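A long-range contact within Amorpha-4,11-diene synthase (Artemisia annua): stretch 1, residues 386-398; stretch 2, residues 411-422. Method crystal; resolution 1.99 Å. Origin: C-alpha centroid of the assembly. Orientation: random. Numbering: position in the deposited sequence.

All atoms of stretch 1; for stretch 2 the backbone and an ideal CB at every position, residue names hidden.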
ATOM      1  N   ASP A 386      -6.327 -20.880   8.142  1.00 30.58           N
ATOM      2  CA  ASP A 386      -7.687 -20.345   8.014  1.00 29.35           C
ATOM      3  C   ASP A 386      -7.957 -19.853   6.595  1.00 28.37           C
ATOM      4  O   ASP A 386      -9.084 -19.905   6.112  1.00 31.67           O
ATOM      5  CB  ASP A 386      -7.948 -19.219   9.010  1.00 32.28           C
ATOM      6  CG  ASP A 386      -9.426 -18.969   9.213  1.00 41.52           C
ATOM      7  OD1 ASP A 386     -10.118 -19.925   9.616  1.00 47.67           O
ATOM      8  OD2 ASP A 386      -9.901 -17.845   8.939  1.00 40.10           O
ATOM      9  N   PHE A 387      -6.907 -19.388   5.928  1.00 28.19           N
ATOM     10  CA  PHE A 387      -6.995 -18.973   4.530  1.00 29.97           C
ATOM     11  C   PHE A 387      -7.355 -20.159   3.626  1.00 36.57           C
ATOM     12  O   PHE A 387      -8.283 -20.076   2.820  1.00 29.98           O
ATOM     13  CB  PHE A 387      -5.670 -18.344   4.087  1.00 28.25           C
ATOM     14  CG  PHE A 387      -5.585 -18.084   2.608  1.00 28.70           C
ATOM     15  CD1 PHE A 387      -6.302 -17.049   2.031  1.00 29.95           C
ATOM     16  CD2 PHE A 387      -4.773 -18.866   1.798  1.00 27.59           C
ATOM     17  CE1 PHE A 387      -6.226 -16.808   0.674  1.00 35.86           C
ATOM     18  CE2 PHE A 387      -4.691 -18.629   0.432  1.00 32.61           C
ATOM     19  CZ  PHE A 387      -5.420 -17.604  -0.130  1.00 34.60           C
ATOM     20  N   VAL A 388      -6.626 -21.266   3.775  1.00 28.44           N
ATOM     21  CA  VAL A 388      -6.877 -22.458   2.968  1.00 35.14           C
ATOM     22  C   VAL A 388      -8.238 -23.072   3.303  1.00 36.50           C
ATOM     23  O   VAL A 388      -8.971 -23.507   2.411  1.00 40.38           O
ATOM     24  CB  VAL A 388      -5.764 -23.497   3.152  1.00 30.33           C
ATOM     25  CG1 VAL A 388      -5.924 -24.636   2.167  1.00 27.59           C
ATOM     26  CG2 VAL A 388      -4.409 -22.817   2.973  1.00 27.27           C
ATOM     27  N   ARG A 389      -8.552 -23.108   4.595  1.00 29.37           N
ATOM     28  CA  ARG A 389      -9.836 -23.582   5.102  1.00 40.59           C
ATOM     29  C   ARG A 389     -10.976 -22.931   4.359  1.00 39.69           C
ATOM     30  O   ARG A 389     -11.888 -23.602   3.884  1.00 34.73           O
ATOM     31  CB  ARG A 389      -9.971 -23.163   6.559  1.00 50.76           C
ATOM     32  CG  ARG A 389     -10.161 -24.276   7.529  1.00 54.27           C
ATOM     33  CD  ARG A 389     -10.087 -23.711   8.922  1.00 47.71           C
ATOM     34  NE  ARG A 389      -8.955 -24.253   9.665  1.00 41.47           N
ATOM     35  CZ  ARG A 389      -8.261 -23.570  10.567  1.00 45.10           C
ATOM     36  NH1 ARG A 389      -8.579 -22.300  10.824  1.00 36.45           N
ATOM     37  NH2 ARG A 389      -7.252 -24.160  11.205  1.00 42.85           N
ATOM     38  N   ASN A 390     -10.931 -21.607   4.269  1.00 31.20           N
ATOM     39  CA  ASN A 390     -12.041 -20.879   3.665  1.00 35.29           C
ATOM     40  C   ASN A 390     -12.061 -21.007   2.145  1.00 37.65           C
ATOM     41  O   ASN A 390     -13.121 -20.894   1.526  1.00 40.01           O
ATOM     42  CB  ASN A 390     -12.077 -19.422   4.138  1.00 38.21           C
ATOM     43  CG  ASN A 390     -12.574 -19.297   5.571  1.00 47.56           C
ATOM     44  OD1 ASN A 390     -13.782 -19.221   5.821  1.00 51.87           O
ATOM     45  ND2 ASN A 390     -11.644 -19.290   6.520  1.00 40.58           N
ATOM     46  N   LEU A 391     -10.896 -21.250   1.544  1.00 29.08           N
ATOM     47  CA  LEU A 391     -10.874 -21.649   0.140  1.00 35.32           C
ATOM     48  C   LEU A 391     -11.639 -22.967  -0.013  1.00 34.59           C
ATOM     49  O   LEU A 391     -12.348 -23.167  -0.999  1.00 37.90           O
ATOM     50  CB  LEU A 391      -9.444 -21.785  -0.394  1.00 42.07           C
ATOM     51  CG  LEU A 391      -8.681 -20.487  -0.691  1.00 39.02           C
ATOM     52  CD1 LEU A 391      -7.261 -20.781  -1.147  1.00 38.13           C
ATOM     53  CD2 LEU A 391      -9.408 -19.642  -1.739  1.00 43.58           C
ATOM     54  N   MET A 392     -11.523 -23.852   0.979  1.00 34.37           N
ATOM     55  CA  MET A 392     -12.206 -25.148   0.926  1.00 34.06           C
ATOM     56  C   MET A 392     -13.687 -25.000   1.252  1.00 41.47           C
ATOM     57  O   MET A 392     -14.513 -25.822   0.827  1.00 38.29           O
ATOM     58  CB  MET A 392     -11.565 -26.158   1.873  1.00 41.88           C
ATOM     59  CG  MET A 392     -12.062 -27.583   1.656  1.00 50.45           C
ATOM     60  SD  MET A 392     -11.666 -28.161  -0.009  1.00 45.07           S
ATOM     61  CE  MET A 392     -13.180 -29.019  -0.445  1.00 56.64           C
ATOM     62  N   VAL A 393     -14.020 -23.958   2.010  1.00 46.52           N
ATOM     63  CA  VAL A 393     -15.417 -23.641   2.282  1.00 51.24           C
ATOM     64  C   VAL A 393     -16.158 -23.427   0.969  1.00 55.40           C
ATOM     65  O   VAL A 393     -17.201 -24.046   0.727  1.00 58.88           O
ATOM     66  CB  VAL A 393     -15.565 -22.382   3.166  1.00 49.83           C
ATOM     67  CG1 VAL A 393     -16.954 -21.756   2.999  1.00 49.40           C
ATOM     68  CG2 VAL A 393     -15.293 -22.719   4.624  1.00 53.02           C
ATOM     69  N   GLU A 394     -15.602 -22.567   0.117  1.00 40.52           N
ATOM     70  CA  GLU A 394     -16.261 -22.238  -1.139  1.00 49.51           C
ATOM     71  C   GLU A 394     -16.192 -23.362  -2.173  1.00 57.67           C
ATOM     72  O   GLU A 394     -16.965 -23.366  -3.136  1.00 62.82           O
ATOM     73  CB  GLU A 394     -15.750 -20.912  -1.706  1.00 58.65           C
ATOM     74  CG  GLU A 394     -14.257 -20.716  -1.645  1.00 64.78           C
ATOM     75  CD  GLU A 394     -13.873 -19.249  -1.766  1.00 68.81           C
ATOM     76  OE1 GLU A 394     -14.708 -18.388  -1.415  1.00 69.32           O
ATOM     77  OE2 GLU A 394     -12.743 -18.954  -2.215  1.00 70.13           O
ATOM     78  N   ALA A 395     -15.277 -24.312  -1.978  1.00 43.95           N
ATOM     79  CA  ALA A 395     -15.235 -25.480  -2.848  1.00 51.91           C
ATOM     80  C   ALA A 395     -16.371 -26.430  -2.475  1.00 54.75           C
ATOM     81  O   ALA A 395     -16.961 -27.085  -3.342  1.00 57.09           O
ATOM     82  CB  ALA A 395     -13.885 -26.180  -2.743  1.00 49.26           C
ATOM     83  N   GLN A 396     -16.665 -26.506  -1.179  1.00 57.03           N
ATOM     84  CA  GLN A 396     -17.789 -27.286  -0.682  1.00 65.84           C
ATOM     85  C   GLN A 396     -19.083 -26.766  -1.284  1.00 67.75           C
ATOM     86  O   GLN A 396     -20.001 -27.534  -1.571  1.00 69.58           O
ATOM     87  CB  GLN A 396     -17.857 -27.201   0.844  1.00 74.71           C
ATOM     88  CG  GLN A 396     -17.319 -28.423   1.560  1.00 85.44           C
ATOM     89  CD  GLN A 396     -18.271 -29.600   1.490  1.00 93.61           C
ATOM     90  OE1 GLN A 396     -17.849 -30.743   1.328  1.00 96.02           O
ATOM     91  NE2 GLN A 396     -19.564 -29.325   1.623  1.00 96.00           N
ATOM     92  N   TRP A 397     -19.132 -25.453  -1.489  1.00 74.59           N
ATOM     93  CA  TRP A 397     -20.317 -24.782  -2.009  1.00 78.71           C
ATOM     94  C   TRP A 397     -20.619 -25.101  -3.471  1.00 78.77           C
ATOM     95  O   TRP A 397     -21.749 -24.924  -3.926  1.00 89.63           O
ATOM     96  CB  TRP A 397     -20.182 -23.266  -1.836  1.00 78.42           C
ATOM     97  CG  TRP A 397     -20.325 -22.803  -0.416  1.00 71.89           C
ATOM     98  CD1 TRP A 397     -20.781 -23.533   0.646  1.00 68.70           C
ATOM     99  CD2 TRP A 397     -20.012 -21.501   0.096  1.00 56.61           C
ATOM    100  NE1 TRP A 397     -20.769 -22.765   1.787  1.00 60.63           N
ATOM    101  CE2 TRP A 397     -20.301 -21.515   1.476  1.00 54.09           C
ATOM    102  CE3 TRP A 397     -19.509 -20.327  -0.479  1.00 54.00           C
ATOM    103  CZ2 TRP A 397     -20.109 -20.399   2.289  1.00 57.82           C
ATOM    104  CZ3 TRP A 397     -19.317 -19.221   0.327  1.00 51.83           C
ATOM    105  CH2 TRP A 397     -19.615 -19.263   1.699  1.00 58.84           C
ATOM    106  N   ALA A 398     -19.616 -25.550  -4.215  1.00 59.38           N
ATOM    107  CA  ALA A 398     -19.838 -25.900  -5.613  1.00 64.46           C
ATOM    108  C   ALA A 398     -20.135 -27.392  -5.745  1.00 71.35           C
ATOM    109  O   ALA A 398     -20.701 -27.843  -6.745  1.00 75.80           O
ATOM    110  CB  ALA A 398     -18.638 -25.500  -6.459  1.00 56.64           C
ATOM    111  N   UNK A 411     -18.152 -11.841   3.543  1.00 63.89           N
ATOM    112  CA  UNK A 411     -17.537 -12.299   4.785  1.00 57.88           C
ATOM    113  C   UNK A 411     -16.392 -13.283   4.532  1.00 61.93           C
ATOM    114  O   UNK A 411     -15.263 -13.060   4.970  1.00 59.07           O
ATOM    115  CB  UNK A 411     -18.593 -12.951   5.680  1.00 57.88           C
ATOM    116  N   UNK A 412     -16.679 -14.362   3.809  1.00 76.99           N
ATOM    117  CA  UNK A 412     -15.667 -15.378   3.529  1.00 75.50           C
ATOM    118  C   UNK A 412     -14.596 -14.850   2.566  1.00 69.53           C
ATOM    119  O   UNK A 412     -13.506 -15.418   2.462  1.00 65.81           O
ATOM    120  CB  UNK A 412     -16.326 -16.630   2.947  1.00 75.50           C
ATOM    121  N   UNK A 413     -14.903 -13.748   1.888  1.00 67.75           N
ATOM    122  CA  UNK A 413     -13.961 -13.122   0.966  1.00 71.57           C
ATOM    123  C   UNK A 413     -13.007 -12.162   1.675  1.00 66.98           C
ATOM    124  O   UNK A 413     -12.055 -11.661   1.070  1.00 63.71           O
ATOM    125  CB  UNK A 413     -14.724 -12.376  -0.131  1.00 71.57           C
ATOM    126  N   UNK A 414     -13.268 -11.888   2.951  1.00 66.55           N
ATOM    127  CA  UNK A 414     -12.321 -11.115   3.749  1.00 51.64           C
ATOM    128  C   UNK A 414     -11.111 -12.006   3.964  1.00 48.81           C
ATOM    129  O   UNK A 414      -9.964 -11.549   3.960  1.00 46.35           O
ATOM    130  CB  UNK A 414     -12.927 -10.654   5.076  1.00 51.64           C
ATOM    131  N   UNK A 415     -11.391 -13.292   4.142  1.00 40.86           N
ATOM    132  CA  UNK A 415     -10.356 -14.289   4.345  1.00 39.44           C
ATOM    133  C   UNK A 415      -9.720 -14.712   3.017  1.00 40.38           C
ATOM    134  O   UNK A 415      -8.514 -14.570   2.829  1.00 39.23           O
ATOM    135  CB  UNK A 415     -10.936 -15.507   5.067  1.00 39.44           C
ATOM    136  N   UNK A 416     -10.528 -15.210   2.087  1.00 42.96           N
ATOM    137  CA  UNK A 416      -9.985 -15.747   0.839  1.00 45.80           C
ATOM    138  C   UNK A 416      -9.353 -14.695  -0.058  1.00 39.50           C
ATOM    139  O   UNK A 416      -8.620 -15.034  -0.990  1.00 40.70           O
ATOM    140  CB  UNK A 416     -11.093 -16.464   0.064  1.00 45.80           C
ATOM    141  N   UNK A 417      -9.638 -13.423   0.214  1.00 41.00           N
ATOM    142  CA  UNK A 417      -9.052 -12.339  -0.552  1.00 32.32           C
ATOM    143  C   UNK A 417      -7.675 -11.976  -0.020  1.00 33.79           C
ATOM    144  O   UNK A 417      -6.973 -11.142  -0.605  1.00 41.17           O
ATOM    145  CB  UNK A 417      -9.969 -11.114  -0.529  1.00 32.32           C
ATOM    146  N   UNK A 418      -7.294 -12.591   1.098  1.00 37.95           N
ATOM    147  CA  UNK A 418      -5.956 -12.419   1.647  1.00 38.67           C
ATOM    148  C   UNK A 418      -5.736 -11.281   2.638  1.00 32.16           C
ATOM    149  O   UNK A 418      -4.599 -11.053   3.061  1.00 30.51           O
ATOM    150  CB  UNK A 418      -4.986 -12.221   0.481  1.00 38.67           C
ATOM    151  N   UNK A 419      -6.799 -10.568   3.013  1.00 31.66           N
ATOM    152  CA  UNK A 419      -6.647  -9.385   3.876  1.00 28.95           C
ATOM    153  C   UNK A 419      -6.017  -9.757   5.218  1.00 28.69           C
ATOM    154  O   UNK A 419      -5.070  -9.105   5.663  1.00 33.37           O
ATOM    155  CB  UNK A 419      -8.003  -8.715   4.106  1.00 28.95           C
ATOM    156  N   UNK A 420      -6.543 -10.810   5.845  1.00 27.04           N
ATOM    157  CA  UNK A 420      -6.007 -11.305   7.110  1.00 29.73           C
ATOM    158  C   UNK A 420      -4.603 -11.887   6.943  1.00 33.70           C
ATOM    159  O   UNK A 420      -3.706 -11.650   7.767  1.00 27.56           O
ATOM    160  CB  UNK A 420      -6.943 -12.363   7.698  1.00 29.73           C
ATOM    161  N   UNK A 421      -4.415 -12.650   5.872  1.00 24.02           N
ATOM    162  CA  UNK A 421      -3.154 -13.360   5.660  1.00 23.82           C
ATOM    163  C   UNK A 421      -1.989 -12.401   5.392  1.00 25.11           C
ATOM    164  O   UNK A 421      -0.931 -12.496   6.032  1.00 25.32           O
ATOM    165  CB  UNK A 421      -3.298 -14.339   4.493  1.00 23.82           C
ATOM    166  N   UNK A 422      -2.189 -11.464   4.465  1.00 24.63           N
ATOM    167  CA  UNK A 422      -1.162 -10.474   4.162  1.00 19.77           C
ATOM    168  C   UNK A 422      -0.808  -9.640   5.385  1.00 21.68           C
ATOM    169  O   UNK A 422       0.364  -9.320   5.594  1.00 21.06           O
ATOM    170  CB  UNK A 422      -1.626  -9.561   3.025  1.00 19.77           C
TER

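Stretch 1 is one helix, and the helix of residues 411-416 crosses it at 134° between N-to-C directions, with axes 8.8 Å apart at closest approach. Position 411 has nothing of stretch 1 within 5.5 Å of its ideal CB, so many side chains would suit it. It is Ser411, which makes no contact here.

Position 412 points toward stretch 1. Its ideal CB lies 4.4 Å from Trp397 CH2 and 4.6 Å from Asn390 OD1. The space is a hollow between side chains, suited to a compact apolar or small polar residue. It is Val412, a knob among Asn390, Val393, Glu394 and Trp397. Val412 CG1 lies 4.1 Å from Trp397 CZ3.

Position 413 points away and 414 is out of reach; stretch 1 constrains neither. They are Ala413 and Val414.

Position 415 points toward the first turns of stretch 1. Its ideal CB is 4.1 Å from Asn390 ND2 and 4.6 Å from Asp386 OD2. A polar or an aliphatic side chain would suit. Asn390 ND2 already donates to Asp386 O (2.7 Å). The residue is Ile415, in the m rotamer. Its CD1 reaches Asn390 ND2 at 3.3 Å and Asp386 OD2 at 3.5 Å, in contact without hydrogen bonding.

Position 416 points sideways, close to stretch 1. Its ideal CB is 3.8 Å from Glu394 OE2 and 4.0 Å from Leu391 CD2. Small residues, or a branched one with a polar arm, would suit this mixed setting. It is Thr416. Its CG2 packs 3.5 Å from Glu394 OE2, while its OG1 turns back to donate to Val412 O (3.2 Å). Phe387 CE1, at the ring edge, is 3.4 Å from Thr416 O.

At 417 an ideal CB would lie 2.7 Å from Ala413 O, a clash that favours glycine. It is Gly417. Position 418 has phi 90°, where a CB would jam against the preceding carbonyl O; this calls for glycine. Gly418 is also the N-cap residue of the next helix.

Position 419 is out of reach and is Ala419. Position 420 points toward stretch 1 across a gap, which a polar side chain could bridge through water. It is Asn420. Water 1 accepts from Asn420 ND2 (3.1 Å) and donates to Asp386 OD2 (2.7 Å).

Position 421 points toward Phe387, its ideal CB 4.7 Å from Phe387 CB. Leucine, isoleucine or methionine would suit. It is Leu421, whose CD2 sits over one ring face, 4.0 Å from the Phe387 ring centroid, a CH-pi contact. Position 422, out of reach, is Leu422.

Stretch 2, residues 411-422: SVAVITGGANLL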
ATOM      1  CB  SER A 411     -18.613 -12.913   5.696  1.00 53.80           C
ATOM      2  OG  SER A 411     -18.086 -13.901   6.568  1.00 56.02           O
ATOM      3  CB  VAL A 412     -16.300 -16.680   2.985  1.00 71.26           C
ATOM      4  CG1 VAL A 412     -16.390 -16.636   1.469  1.00 74.96           C
ATOM      5  CG2 VAL A 412     -15.498 -17.888   3.432  1.00 62.61           C
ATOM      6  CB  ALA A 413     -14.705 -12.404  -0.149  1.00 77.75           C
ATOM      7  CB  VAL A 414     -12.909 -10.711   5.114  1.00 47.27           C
ATOM      8  CG1 VAL A 414     -11.812 -10.206   6.046  1.00 39.37           C
ATOM      9  CG2 VAL A 414     -13.983  -9.652   4.936  1.00 54.26           C
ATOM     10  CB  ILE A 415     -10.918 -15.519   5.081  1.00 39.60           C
ATOM     11  CG1 ILE A 415     -11.389 -15.116   6.484  1.00 40.92           C
ATOM     12  CG2 ILE A 415      -9.871 -16.623   5.157  1.00 31.19           C
ATOM     13  CD1 ILE A 415     -12.316 -16.124   7.137  1.00 46.87           C
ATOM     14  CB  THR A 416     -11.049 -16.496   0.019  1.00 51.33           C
ATOM     15  OG1 THR A 416     -12.049 -15.567  -0.422  1.00 47.32           O
ATOM     16  CG2 THR A 416     -11.686 -17.602   0.850  1.00 54.29           C
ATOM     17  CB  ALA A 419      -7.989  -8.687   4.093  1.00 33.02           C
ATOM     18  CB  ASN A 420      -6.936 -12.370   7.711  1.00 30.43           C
ATOM     19  CG  ASN A 420      -8.328 -11.835   8.020  1.00 39.40           C
ATOM     20  OD1 ASN A 420      -8.542 -10.617   8.089  1.00 36.15           O
ATOM     21  ND2 ASN A 420      -9.285 -12.749   8.209  1.00 33.23           N
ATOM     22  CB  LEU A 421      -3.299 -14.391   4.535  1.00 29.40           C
ATOM     23  CG  LEU A 421      -2.030 -15.166   4.160  1.00 26.27           C
ATOM     24  CD1 LEU A 421      -1.471 -15.877   5.377  1.00 20.39           C
ATOM     25  CD2 LEU A 421      -2.318 -16.177   3.062  1.00 34.21           C
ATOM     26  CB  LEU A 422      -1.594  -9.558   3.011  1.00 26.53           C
ATOM     27  CG  LEU A 422      -1.819 -10.270   1.670  1.00 38.88           C
ATOM     28  CD1 LEU A 422      -2.166  -9.263   0.581  1.00 45.71           C
ATOM     29  CD2 LEU A 422      -0.601 -11.107   1.274  1.00 33.51           C
TER
HETATM   30  O   HOH W   1      -8.360 -15.628   8.657  1.00 33.29           O
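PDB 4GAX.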